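PDB 5I2H: O-methyltransferase family 2 from Planctopirus limnophila, which probably transfers a methyl group from S-adenosyl-L-methionine to a hydroxyl of a small acceptor and works as a dimer. Local coordinates for residues F43-E48 against R58-S63; L51-L56 against V69-L74; I88-L93 against H97-S102; L33-A38 against A121-L126. All blocks are in the same frame, centred on the assembly; numbering follows the deposited sequence.

Contact 1. Residues F43-E48 against R58-S63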
loop_
_atom_site.group_PDB
_atom_site.type_symbol
_atom_site.label_atom_id
_atom_site.label_comp_id
_atom_site.label_asym_id
_atom_site.label_seq_id
_atom_site.Cartn_x
_atom_site.Cartn_y
_atom_site.Cartn_z
ATOM N N PHE A 43 16.071 -6.582 -10.499
ATOM C CA PHE A 43 16.044 -8.025 -10.251
ATOM C C PHE A 43 16.820 -8.778 -11.315
ATOM O O PHE A 43 17.558 -9.718 -11.000
ATOM C CB PHE A 43 14.598 -8.494 -10.170
ATOM C CG PHE A 43 13.807 -7.716 -9.153
ATOM C CD1 PHE A 43 14.071 -7.880 -7.797
ATOM C CD2 PHE A 43 12.891 -6.756 -9.555
ATOM C CE1 PHE A 43 13.379 -7.126 -6.836
ATOM C CE2 PHE A 43 12.210 -5.987 -8.607
ATOM C CZ PHE A 43 12.449 -6.187 -7.245
ATOM N N ASP A 44 16.715 -8.338 -12.564
ATOM C CA ASP A 44 17.501 -8.984 -13.599
ATOM C C ASP A 44 18.991 -8.764 -13.361
ATOM O O ASP A 44 19.807 -9.663 -13.632
ATOM C CB ASP A 44 17.062 -8.470 -14.968
ATOM C CG ASP A 44 15.631 -8.879 -15.327
ATOM O OD1 ASP A 44 15.230 -10.017 -15.030
ATOM O OD2 ASP A 44 14.892 -8.044 -15.889
ATOM N N ILE A 45 19.368 -7.595 -12.833
ATOM C CA ILE A 45 20.779 -7.342 -12.558
ATOM C C ILE A 45 21.273 -8.228 -11.418
ATOM O O ILE A 45 22.285 -8.928 -11.542
ATOM C CB ILE A 45 21.003 -5.853 -12.264
ATOM C CG1 ILE A 45 20.825 -5.052 -13.554
ATOM C CG2 ILE A 45 22.377 -5.636 -11.626
ATOM C CD1 ILE A 45 20.806 -3.552 -13.351
ATOM N N LEU A 46 20.551 -8.240 -10.297
ATOM C CA LEU A 46 21.058 -8.974 -9.147
ATOM C C LEU A 46 20.945 -10.482 -9.330
ATOM O O LEU A 46 21.690 -11.237 -8.684
ATOM C CB LEU A 46 20.334 -8.505 -7.884
ATOM C CG LEU A 46 20.861 -7.173 -7.323
ATOM C CD1 LEU A 46 19.896 -6.661 -6.279
ATOM C CD2 LEU A 46 22.234 -7.329 -6.690
ATOM N N ASN A 47 20.063 -10.934 -10.226
ATOM C CA ASN A 47 19.981 -12.357 -10.531
ATOM C C ASN A 47 21.300 -12.909 -11.046
ATOM O O ASN A 47 21.605 -14.090 -10.837
ATOM C CB ASN A 47 18.908 -12.615 -11.567
ATOM C CG ASN A 47 18.794 -14.071 -11.898
ATOM O OD1 ASN A 47 18.965 -14.472 -13.061
ATOM N ND2 ASN A 47 18.580 -14.897 -10.870
ATOM N N GLU A 48 22.074 -12.085 -11.749
ATOM C CA GLU A 48 23.369 -12.525 -12.244
ATOM C C GLU A 48 24.294 -12.926 -11.117
ATOM O O GLU A 48 25.044 -13.901 -11.240
ATOM C CB GLU A 48 24.036 -11.413 -13.034
ATOM C CG GLU A 48 23.240 -10.885 -14.162
ATOM C CD GLU A 48 24.129 -10.105 -15.120
ATOM O OE1 GLU A 48 25.321 -10.477 -15.231
ATOM O OE2 GLU A 48 23.643 -9.125 -15.728
ATOM N N ARG A 58 26.723 1.759 -8.546
ATOM C CA ARG A 58 27.355 1.977 -9.840
ATOM C C ARG A 58 26.536 1.356 -10.968
ATOM O O ARG A 58 26.292 2.001 -11.993
ATOM C CB ARG A 58 28.790 1.437 -9.823
ATOM N N ARG A 59 26.077 0.114 -10.789
ATOM C CA ARG A 59 25.375 -0.567 -11.878
ATOM C C ARG A 59 23.997 0.043 -12.142
ATOM O O ARG A 59 23.501 -0.004 -13.274
ATOM C CB ARG A 59 25.250 -2.058 -11.561
ATOM C CG ARG A 59 24.698 -2.899 -12.695
ATOM C CD ARG A 59 25.758 -3.200 -13.766
ATOM N NE ARG A 59 26.797 -4.092 -13.253
ATOM C CZ ARG A 59 26.727 -5.423 -13.267
ATOM N NH1 ARG A 59 25.667 -6.032 -13.793
ATOM N NH2 ARG A 59 27.719 -6.148 -12.754
ATOM N N LEU A 60 23.352 0.597 -11.115
ATOM C CA LEU A 60 22.083 1.276 -11.303
ATOM C C LEU A 60 22.256 2.746 -11.646
ATOM O O LEU A 60 21.262 3.400 -11.981
ATOM C CB LEU A 60 21.223 1.158 -10.038
ATOM C CG LEU A 60 20.787 -0.252 -9.608
ATOM C CD1 LEU A 60 19.921 -0.212 -8.351
ATOM C CD2 LEU A 60 20.033 -0.939 -10.752
ATOM N N VAL A 61 23.480 3.269 -11.545
ATOM C CA VAL A 61 23.831 4.683 -11.708
ATOM C C VAL A 61 22.917 5.548 -10.835
ATOM O O VAL A 61 22.188 6.426 -11.317
ATOM C CB VAL A 61 23.875 5.099 -13.206
ATOM C CG1 VAL A 61 24.770 4.155 -13.955
ATOM C CG2 VAL A 61 22.530 5.113 -13.928
ATOM N N LEU A 62 22.998 5.330 -9.523
ATOM C CA LEU A 62 22.186 6.037 -8.542
ATOM C C LEU A 62 23.075 6.572 -7.429
ATOM O O LEU A 62 24.157 6.037 -7.157
ATOM C CB LEU A 62 21.089 5.125 -7.931
ATOM C CG LEU A 62 19.957 4.579 -8.807
ATOM C CD1 LEU A 62 19.051 3.634 -7.984
ATOM C CD2 LEU A 62 19.130 5.711 -9.410
ATOM N N SER A 63 22.604 7.627 -6.778
ATOM C CA SER A 63 23.283 8.137 -5.594
ATOM C C SER A 63 23.252 7.096 -4.483
ATOM O O SER A 63 22.483 6.133 -4.524
ATOM C CB SER A 63 22.626 9.433 -5.109
ATOM O OG SER A 63 21.302 9.190 -4.634
HETATM O O HOH W 1 26.628 -8.897 -12.426
#
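I45 of helix 42-48 packs against R59 and L60 at the end of helix 53-60. These are two helices of the winged-helix dimerisation domain of the O-methyltransferase. The two ends of I45 divide the work. Its branch methyl CG2 lies 3.7 Å from R59 CG, in the one of two modelled R59 conformers described here, and its tip CD1 meets L60 CD2 at 3.8 Å. I45 and R59 run past each other in opposite directions, so the aliphatic part of the arginine lies along the isoleucine. An alanine here in place of the isoleucine would remove both methyls and is likely to leave R59 CG and L60 CD2 facing a gap between the helices.

R59 CG stands anti to the backbone N (chi1 -173°), and the chain then bends at both chi2 and chi3. The bends carry the guanidinium across to E48. The carboxylate comes to its edge, near its plane, but E48 OE2 stays 4.2 Å from R59 NH1. That is too long for a salt bridge, though the opposite charges may still attract. A water bridges the two groups. It accepts from R59 NH2 at 3.0 Å and gives only a weak bond to E48 OE1.

Further out, F43 and L46 face the core, towards strand 88-90. After L60 the chain leaves the helix at V61 in a Schellman motif with positive phi. Helix 64-76 follows, with S63 as its N-cap; S63 OG accepts from A66 N.

Contact 2. Residues L51-L56 against V69-L74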
loop_
_atom_site.group_PDB
_atom_site.type_symbol
_atom_site.label_atom_id
_atom_site.label_comp_id
_atom_site.label_asym_id
_atom_site.label_seq_id
_atom_site.Cartn_x
_atom_site.Cartn_y
_atom_site.Cartn_z
ATOM N N LEU A 51 25.731 -8.371 -5.269
ATOM C CA LEU A 51 26.594 -7.202 -5.395
ATOM C C LEU A 51 26.660 -6.442 -4.083
ATOM O O LEU A 51 25.679 -6.376 -3.338
ATOM C CB LEU A 51 26.101 -6.220 -6.457
ATOM C CG LEU A 51 25.979 -6.702 -7.879
ATOM C CD1 LEU A 51 25.333 -5.629 -8.697
ATOM C CD2 LEU A 51 27.393 -7.066 -8.454
ATOM N N SER A 52 27.813 -5.828 -3.838
ATOM C CA SER A 52 27.934 -4.858 -2.764
ATOM C C SER A 52 27.062 -3.641 -3.048
ATOM O O SER A 52 26.674 -3.369 -4.195
ATOM C CB SER A 52 29.385 -4.396 -2.614
ATOM O OG SER A 52 29.689 -3.420 -3.595
ATOM N N LEU A 53 26.759 -2.895 -1.981
ATOM C CA LEU A 53 25.982 -1.673 -2.151
ATOM C C LEU A 53 26.688 -0.713 -3.098
ATOM O O LEU A 53 26.055 -0.107 -3.971
ATOM C CB LEU A 53 25.741 -1.012 -0.799
ATOM C CG LEU A 53 24.850 0.221 -0.858
ATOM C CD1 LEU A 53 23.370 -0.172 -0.990
ATOM C CD2 LEU A 53 25.090 1.088 0.349
ATOM N N ASP A 54 28.009 -0.589 -2.964
ATOM C CA ASP A 54 28.729 0.297 -3.862
ATOM C C ASP A 54 28.648 -0.191 -5.299
ATOM O O ASP A 54 28.462 0.608 -6.224
ATOM C CB ASP A 54 30.181 0.428 -3.419
ATOM C CG ASP A 54 30.748 1.792 -3.736
ATOM O OD1 ASP A 54 31.254 1.983 -4.873
ATOM O OD2 ASP A 54 30.654 2.686 -2.859
ATOM N N GLU A 55 28.782 -1.502 -5.509
ATOM C CA GLU A 55 28.657 -2.059 -6.855
ATOM C C GLU A 55 27.267 -1.833 -7.437
ATOM O O GLU A 55 27.120 -1.532 -8.629
ATOM C CB GLU A 55 28.976 -3.554 -6.824
ATOM C CG GLU A 55 30.456 -3.851 -6.558
ATOM C CD GLU A 55 30.769 -5.341 -6.338
ATOM O OE1 GLU A 55 29.925 -6.093 -5.786
ATOM O OE2 GLU A 55 31.884 -5.761 -6.719
ATOM N N LEU A 56 26.228 -1.997 -6.620
ATOM C CA LEU A 56 24.875 -1.801 -7.127
ATOM C C LEU A 56 24.619 -0.340 -7.458
ATOM O O LEU A 56 24.017 -0.041 -8.498
ATOM C CB LEU A 56 23.860 -2.321 -6.117
ATOM C CG LEU A 56 22.398 -2.301 -6.533
ATOM C CD1 LEU A 56 22.181 -3.194 -7.731
ATOM C CD2 LEU A 56 21.524 -2.757 -5.379
ATOM N N VAL A 69 17.564 3.832 -0.247
ATOM C CA VAL A 69 16.121 3.740 -0.022
ATOM C C VAL A 69 15.518 2.626 -0.889
ATOM O O VAL A 69 14.569 1.954 -0.471
ATOM C CB VAL A 69 15.373 5.079 -0.230
ATOM C CG1 VAL A 69 16.007 6.193 0.618
ATOM C CG2 VAL A 69 15.307 5.507 -1.667
ATOM N N LEU A 70 16.067 2.408 -2.088
ATOM C CA LEU A 70 15.584 1.349 -2.969
ATOM C C LEU A 70 15.882 -0.014 -2.365
ATOM O O LEU A 70 14.999 -0.884 -2.299
ATOM C CB LEU A 70 16.231 1.501 -4.354
ATOM C CG LEU A 70 15.823 0.423 -5.363
ATOM C CD1 LEU A 70 15.628 0.983 -6.776
ATOM C CD2 LEU A 70 16.885 -0.634 -5.416
ATOM N N VAL A 71 17.119 -0.210 -1.898
ATOM C CA VAL A 71 17.497 -1.502 -1.334
ATOM C C VAL A 71 16.724 -1.772 -0.054
ATOM O O VAL A 71 16.235 -2.894 0.169
ATOM C CB VAL A 71 19.018 -1.572 -1.105
ATOM C CG1 VAL A 71 19.376 -2.766 -0.186
ATOM C CG2 VAL A 71 19.739 -1.681 -2.447
ATOM N N THR A 72 16.619 -0.766 0.821
ATOM C CA THR A 72 15.857 -0.945 2.051
ATOM C C THR A 72 14.403 -1.303 1.760
ATOM O O THR A 72 13.838 -2.209 2.393
ATOM C CB THR A 72 15.962 0.322 2.910
ATOM O OG1 THR A 72 17.320 0.441 3.345
ATOM C CG2 THR A 72 15.029 0.294 4.127
ATOM N N GLY A 73 13.780 -0.626 0.797
ATOM C CA GLY A 73 12.392 -0.954 0.469
ATOM C C GLY A 73 12.231 -2.383 -0.031
ATOM O O GLY A 73 11.314 -3.120 0.380
ATOM N N LEU A 74 13.122 -2.801 -0.927
ATOM C CA LEU A 74 12.985 -4.138 -1.484
ATOM C C LEU A 74 13.360 -5.206 -0.463
ATOM O O LEU A 74 12.751 -6.278 -0.458
ATOM C CB LEU A 74 13.831 -4.285 -2.766
ATOM C CG LEU A 74 13.411 -3.344 -3.907
ATOM C CD1 LEU A 74 14.423 -3.394 -5.067
ATOM C CD2 LEU A 74 11.977 -3.628 -4.385
#
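L56 and L53, one turn apart on helix 53-60, both reach the same methyl of V71 on helix 64-76. The contact across the two segments is wholly apolar. L56 CD2 comes to 3.6 Å of V71 CG2. L53 CD1 is looser, at 4.2 Å from V71 CG2. Both leucine ends thus converge on the one methyl, V71 CG2. The valine torsion explains this: CG1 is anti to the backbone N (chi1 165°), which leaves CG2 beside that N and anti to the carbonyl carbon. Both leucines have CG anti to their own backbone N, and each meets the valine at a slant. I88 of strand 88-90 touches all three side chains and closes the apolar cluster from the wing.

The hydrogen bonds lie within the first segment and fix the start of its helix. S52 is the N-cap. Its OG accepts from E55 N at 2.9 Å, and E55 OE1 accepts from S52 N at 2.9 Å. Each of these two bonds is nearly straight. S52 N meets OE1 on its anti side, 20° out of the carboxylate plane. This reciprocal pair is a capping box. It closes the start of helix 53-60, whose first residue is L53, just after the N-cap.

Two successive helices joined by a short turn, with an apolar core between them and a strand hairpin behind, are typical of the helix-turn-helix unit in a winged-helix domain.

Contact 3. Residues I88-L93 against H97-S102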
loop_
_atom_site.group_PDB
_atom_site.type_symbol
_atom_site.label_atom_id
_atom_site.label_comp_id
_atom_site.label_asym_id
_atom_site.label_seq_id
_atom_site.Cartn_x
_atom_site.Cartn_y
_atom_site.Cartn_z
ATOM N N ILE A 88 24.384 -7.749 -1.422
ATOM C CA ILE A 88 22.937 -7.706 -1.629
ATOM C C ILE A 88 22.576 -8.776 -2.654
ATOM O O ILE A 88 23.166 -8.822 -3.741
ATOM C CB ILE A 88 22.481 -6.315 -2.101
ATOM C CG1 ILE A 88 22.914 -5.228 -1.097
ATOM C CG2 ILE A 88 20.960 -6.291 -2.332
ATOM C CD1 ILE A 88 23.023 -3.853 -1.709
ATOM N N ASP A 89 21.608 -9.626 -2.320
ATOM C CA ASP A 89 21.182 -10.715 -3.204
ATOM C C ASP A 89 19.660 -10.779 -3.319
ATOM O O ASP A 89 18.930 -10.234 -2.495
ATOM C CB ASP A 89 21.713 -12.060 -2.699
ATOM C CG ASP A 89 21.740 -13.136 -3.776
ATOM O OD1 ASP A 89 21.452 -12.845 -4.974
ATOM O OD2 ASP A 89 22.063 -14.281 -3.409
ATOM N N LEU A 90 19.178 -11.494 -4.340
ATOM C CA LEU A 90 17.749 -11.785 -4.415
ATOM C C LEU A 90 17.368 -12.841 -3.392
ATOM O O LEU A 90 18.158 -13.733 -3.078
ATOM C CB LEU A 90 17.360 -12.294 -5.806
ATOM C CG LEU A 90 17.658 -11.391 -6.988
ATOM C CD1 LEU A 90 17.127 -12.045 -8.287
ATOM C CD2 LEU A 90 17.029 -10.008 -6.758
ATOM N N THR A 91 16.126 -12.749 -2.884
ATOM C CA THR A 91 15.497 -13.881 -2.226
ATOM C C THR A 91 14.876 -14.797 -3.278
ATOM O O THR A 91 14.646 -14.388 -4.419
ATOM C CB THR A 91 14.400 -13.423 -1.270
ATOM O OG1 THR A 91 13.400 -12.799 -2.065
ATOM C CG2 THR A 91 14.935 -12.404 -0.240
ATOM N N PRO A 92 14.571 -16.037 -2.909
ATOM C CA PRO A 92 13.888 -16.915 -3.865
ATOM C C PRO A 92 12.604 -16.319 -4.395
ATOM O O PRO A 92 12.300 -16.475 -5.581
ATOM C CB PRO A 92 13.637 -18.194 -3.047
ATOM C CG PRO A 92 14.760 -18.210 -2.049
ATOM C CD PRO A 92 15.029 -16.760 -1.708
ATOM N N LEU A 93 11.857 -15.607 -3.550
ATOM C CA LEU A 93 10.616 -14.999 -4.001
ATOM C C LEU A 93 10.856 -14.055 -5.183
ATOM O O LEU A 93 10.145 -14.125 -6.186
ATOM C CB LEU A 93 9.958 -14.276 -2.833
ATOM C CG LEU A 93 8.613 -13.615 -3.066
ATOM C CD1 LEU A 93 7.573 -14.713 -3.227
ATOM C CD2 LEU A 93 8.276 -12.674 -1.885
ATOM N N HIS A 97 9.903 -14.817 -9.244
ATOM C CA HIS A 97 8.739 -14.087 -9.718
ATOM C C HIS A 97 9.033 -12.710 -10.295
ATOM O O HIS A 97 8.137 -12.125 -10.903
ATOM C CB HIS A 97 7.706 -13.984 -8.582
ATOM C CG HIS A 97 7.378 -15.320 -8.000
ATOM N ND1 HIS A 97 6.827 -16.330 -8.755
ATOM C CD2 HIS A 97 7.541 -15.824 -6.750
ATOM C CE1 HIS A 97 6.674 -17.406 -7.995
ATOM N NE2 HIS A 97 7.101 -17.126 -6.777
ATOM N N LEU A 98 10.234 -12.166 -10.125
ATOM C CA LEU A 98 10.507 -10.829 -10.646
ATOM C C LEU A 98 11.682 -10.793 -11.620
ATOM O O LEU A 98 12.065 -9.710 -12.064
ATOM C CB LEU A 98 10.720 -9.840 -9.481
ATOM C CG LEU A 98 9.419 -9.716 -8.637
ATOM C CD1 LEU A 98 9.552 -8.978 -7.213
ATOM C CD2 LEU A 98 8.287 -9.085 -9.446
ATOM N N VAL A 99 12.245 -11.938 -11.967
ATOM C CA VAL A 99 13.259 -12.056 -13.017
ATOM C C VAL A 99 12.541 -12.414 -14.313
ATOM O O VAL A 99 11.682 -13.313 -14.331
ATOM C CB VAL A 99 14.309 -13.109 -12.629
ATOM C CG1 VAL A 99 15.259 -13.394 -13.788
ATOM C CG2 VAL A 99 15.116 -12.642 -11.419
ATOM N N THR A 100 12.879 -11.709 -15.409
ATOM C CA THR A 100 12.085 -11.788 -16.644
ATOM C C THR A 100 12.148 -13.153 -17.332
ATOM O O THR A 100 11.240 -13.481 -18.107
ATOM C CB THR A 100 12.499 -10.705 -17.671
ATOM O OG1 THR A 100 13.882 -10.846 -18.060
ATOM C CG2 THR A 100 12.233 -9.298 -17.131
ATOM N N THR A 101 13.189 -13.945 -17.098
ATOM C CA THR A 101 13.304 -15.239 -17.755
ATOM C C THR A 101 12.866 -16.383 -16.852
ATOM O O THR A 101 12.962 -17.550 -17.245
ATOM C CB THR A 101 14.734 -15.468 -18.254
ATOM O OG1 THR A 101 15.636 -15.139 -17.205
ATOM C CG2 THR A 101 15.033 -14.547 -19.431
ATOM N N SER A 102 12.352 -16.076 -15.687
ATOM C CA SER A 102 11.784 -17.125 -14.862
ATOM C C SER A 102 10.422 -17.549 -15.407
ATOM O O SER A 102 9.594 -16.700 -15.749
ATOM C CB SER A 102 11.594 -16.654 -13.413
ATOM O OG SER A 102 10.870 -17.652 -12.682
#
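L93 O takes one backbone bond, from H97 N at 3.1 Å, weak because the angle at the hydrogen is only 132°. The imidazole carbon H97 CD2 lies near the same oxygen, at 3.2 Å. The oxygen approaches the ring obliquely. This is the last turn of helix 92-97, and L98 then leaves helical geometry. H97 CG lies beside its own backbone N (chi1 -53°), which turns the ring back over that turn. There CD2 also meets L93 CD1 at 3.7 Å, with the two side chains at about a right angle.

Both ring nitrogens of H97 are held. ND1 bonds F104 O, and NE2 bonds T15 OG1 of the second subunit. The ring is thereby fixed in its rotation at the dimer interface.

A separate apolar touch joins strand and loop: L90 CD1 lies 3.8 Å from V99 CG2. L90 also packs on F43 and L46 of helix 42-48. V99 opens a type I turn closed by S102 N to V99 O.

The short helix after strand 88-90 meets the second subunit through L93 and H97. The strand itself is consistent with the second strand of the wing in a winged-helix dimerisation domain.

Contact 4. Residues L33-A38 against A121-L126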
loop_
_atom_site.group_PDB
_atom_site.type_symbol
_atom_site.label_atom_id
_atom_site.label_comp_id
_atom_site.label_asym_id
_atom_site.label_seq_id
_atom_site.Cartn_x
_atom_site.Cartn_y
_atom_site.Cartn_z
ATOM N N LEU A 33 7.932 -1.189 -6.640
ATOM C CA LEU A 33 7.879 -2.427 -7.426
ATOM C C LEU A 33 7.959 -2.125 -8.913
ATOM O O LEU A 33 8.781 -2.714 -9.634
ATOM C CB LEU A 33 6.598 -3.224 -7.107
ATOM C CG LEU A 33 6.694 -3.994 -5.794
ATOM C CD1 LEU A 33 5.289 -4.452 -5.386
ATOM C CD2 LEU A 33 7.673 -5.173 -5.891
ATOM N N ALA A 34 7.110 -1.200 -9.391
ATOM C CA ALA A 34 7.102 -0.876 -10.820
ATOM C C ALA A 34 8.414 -0.228 -11.248
ATOM O O ALA A 34 8.934 -0.531 -12.334
ATOM C CB ALA A 34 5.902 0.026 -11.162
ATOM N N ALA A 35 8.953 0.689 -10.436
ATOM C CA ALA A 35 10.252 1.294 -10.759
ATOM C C ALA A 35 11.337 0.227 -10.859
ATOM O O ALA A 35 12.171 0.251 -11.774
ATOM C CB ALA A 35 10.630 2.337 -9.698
ATOM N N SER A 36 11.340 -0.725 -9.923
ATOM C CA SER A 36 12.434 -1.691 -9.853
ATOM C C SER A 36 12.342 -2.727 -10.961
ATOM O O SER A 36 13.376 -3.145 -11.514
ATOM C CB SER A 36 12.420 -2.372 -8.495
ATOM O OG SER A 36 12.604 -1.392 -7.504
ATOM N N VAL A 37 11.125 -3.166 -11.294
ATOM C CA VAL A 37 10.962 -4.156 -12.362
ATOM C C VAL A 37 11.131 -3.513 -13.728
ATOM O O VAL A 37 11.906 -3.996 -14.578
ATOM C CB VAL A 37 9.577 -4.834 -12.252
ATOM C CG1 VAL A 37 9.263 -5.683 -13.517
ATOM C CG2 VAL A 37 9.477 -5.653 -10.996
ATOM N N ALA A 38 10.380 -2.430 -13.985
ATOM C CA ALA A 38 10.204 -1.976 -15.363
ATOM C C ALA A 38 11.182 -0.895 -15.794
ATOM O O ALA A 38 11.404 -0.736 -17.000
ATOM C CB ALA A 38 8.778 -1.470 -15.578
ATOM N N ALA A 121 7.243 9.535 -11.307
ATOM C CA ALA A 121 7.782 10.514 -10.368
ATOM C C ALA A 121 8.861 9.889 -9.500
ATOM O O ALA A 121 9.910 10.501 -9.249
ATOM C CB ALA A 121 6.663 11.089 -9.497
ATOM N N LEU A 122 8.616 8.669 -9.012
ATOM C CA LEU A 122 9.606 8.052 -8.145
ATOM C C LEU A 122 10.863 7.721 -8.927
ATOM O O LEU A 122 11.973 7.912 -8.414
ATOM C CB LEU A 122 9.026 6.812 -7.465
ATOM C CG LEU A 122 10.028 6.019 -6.613
ATOM C CD1 LEU A 122 10.481 6.828 -5.421
ATOM C CD2 LEU A 122 9.445 4.666 -6.145
ATOM N N VAL A 123 10.712 7.260 -10.181
ATOM C CA VAL A 123 11.882 6.978 -11.017
ATOM C C VAL A 123 12.696 8.240 -11.230
ATOM O O VAL A 123 13.929 8.229 -11.123
ATOM C CB VAL A 123 11.471 6.351 -12.362
ATOM C CG1 VAL A 123 12.687 6.269 -13.299
ATOM C CG2 VAL A 123 10.919 4.929 -12.123
ATOM N N GLU A 124 12.022 9.335 -11.574
ATOM C CA GLU A 124 12.724 10.599 -11.787
ATOM C C GLU A 124 13.462 11.051 -10.534
ATOM O O GLU A 124 14.610 11.518 -10.620
ATOM C CB GLU A 124 11.739 11.674 -12.245
ATOM C CG GLU A 124 12.391 13.034 -12.420
ATOM C CD GLU A 124 13.524 13.043 -13.464
ATOM O OE1 GLU A 124 13.493 12.220 -14.415
ATOM O OE2 GLU A 124 14.449 13.884 -13.327
ATOM N N ARG A 125 12.798 10.966 -9.367
ATOM C CA ARG A 125 13.446 11.285 -8.096
ATOM C C ARG A 125 14.694 10.440 -7.894
ATOM O O ARG A 125 15.767 10.963 -7.567
ATOM C CB ARG A 125 12.488 11.063 -6.917
ATOM C CG ARG A 125 11.274 11.983 -6.827
ATOM C CD ARG A 125 11.628 13.484 -6.808
ATOM N NE ARG A 125 11.677 14.068 -8.151
ATOM C CZ ARG A 125 10.618 14.237 -8.942
ATOM N NH1 ARG A 125 9.407 13.869 -8.539
ATOM N NH2 ARG A 125 10.771 14.781 -10.146
ATOM N N LEU A 126 14.560 9.120 -8.058
ATOM C CA LEU A 126 15.691 8.217 -7.841
ATOM C C LEU A 126 16.840 8.564 -8.778
ATOM O O LEU A 126 17.997 8.677 -8.351
ATOM C CB LEU A 126 15.271 6.754 -8.041
ATOM C CG LEU A 126 14.355 6.114 -6.974
ATOM C CD1 LEU A 126 13.737 4.812 -7.504
ATOM C CD2 LEU A 126 15.097 5.835 -5.670
#
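A35 CB sits against V123 CG2 at 3.6 Å, and the same valine methyl reaches on to A35 CA at 3.9 Å. V123 thus touches both the alanine side chain and its backbone. Helix 26-39 and helix 117-128 come very near here, with 5.9 Å between A35 CA and V123 CA. The small alanine side chain allows so short a spacing, with its methyl and V123 CG2 filling the space between the backbones. The valine is turned with CG1 anti to the backbone N (chi1 171°). CG2 is thereby placed beside that N, on the side where A35 lies. L122 makes a looser touch, its CD2 4.4 Å from A35 CB.

This is close helix-helix packing, and it ties helix 26-39 of the dimerisation domain to a helix far along the chain. Helix 117-128 in turn lies against helix 312-324, which carries Y317 and L324 of the apigenin pocket. L122 packs on S323, and L126 packs on F322. L126 also touches A66 and V69 of helix 64-76.

On its other sides helix 26-39 faces the interior and the dimer partner. S36 packs on L70 and L74, and its OG bonds back to L32 O. L33 points away from helix 117-128 and packs on L23 of the second subunit. From A35 to A38 the helix widens into a pi-type turn, where A38 N still bonds A34 O at 2.9 Å.

How the contacts relate
Contacts 1 and 2 are the nearest neighbours, with centres about 8 Å apart, and both use helix 53-60. Their segments alternate along the chain. Contact 3 follows them in sequence, with its centre about 13 Å from that of contact 1 and 15 Å from that of contact 2. Strand 88-90 joins it to both, through L46 and L51. Contact 4 spans the longest stretch of chain and encloses the other three. Its centre is about 17 Å from that of contact 3. Contacts 1 to 3 lie within the winged-helix dimerisation domain. Contact 4 packs helix 26-39 on helix 117-128, beside helix 312-324 with its apigenin-pocket residues. Contacts 3 and 4 also touch the second subunit.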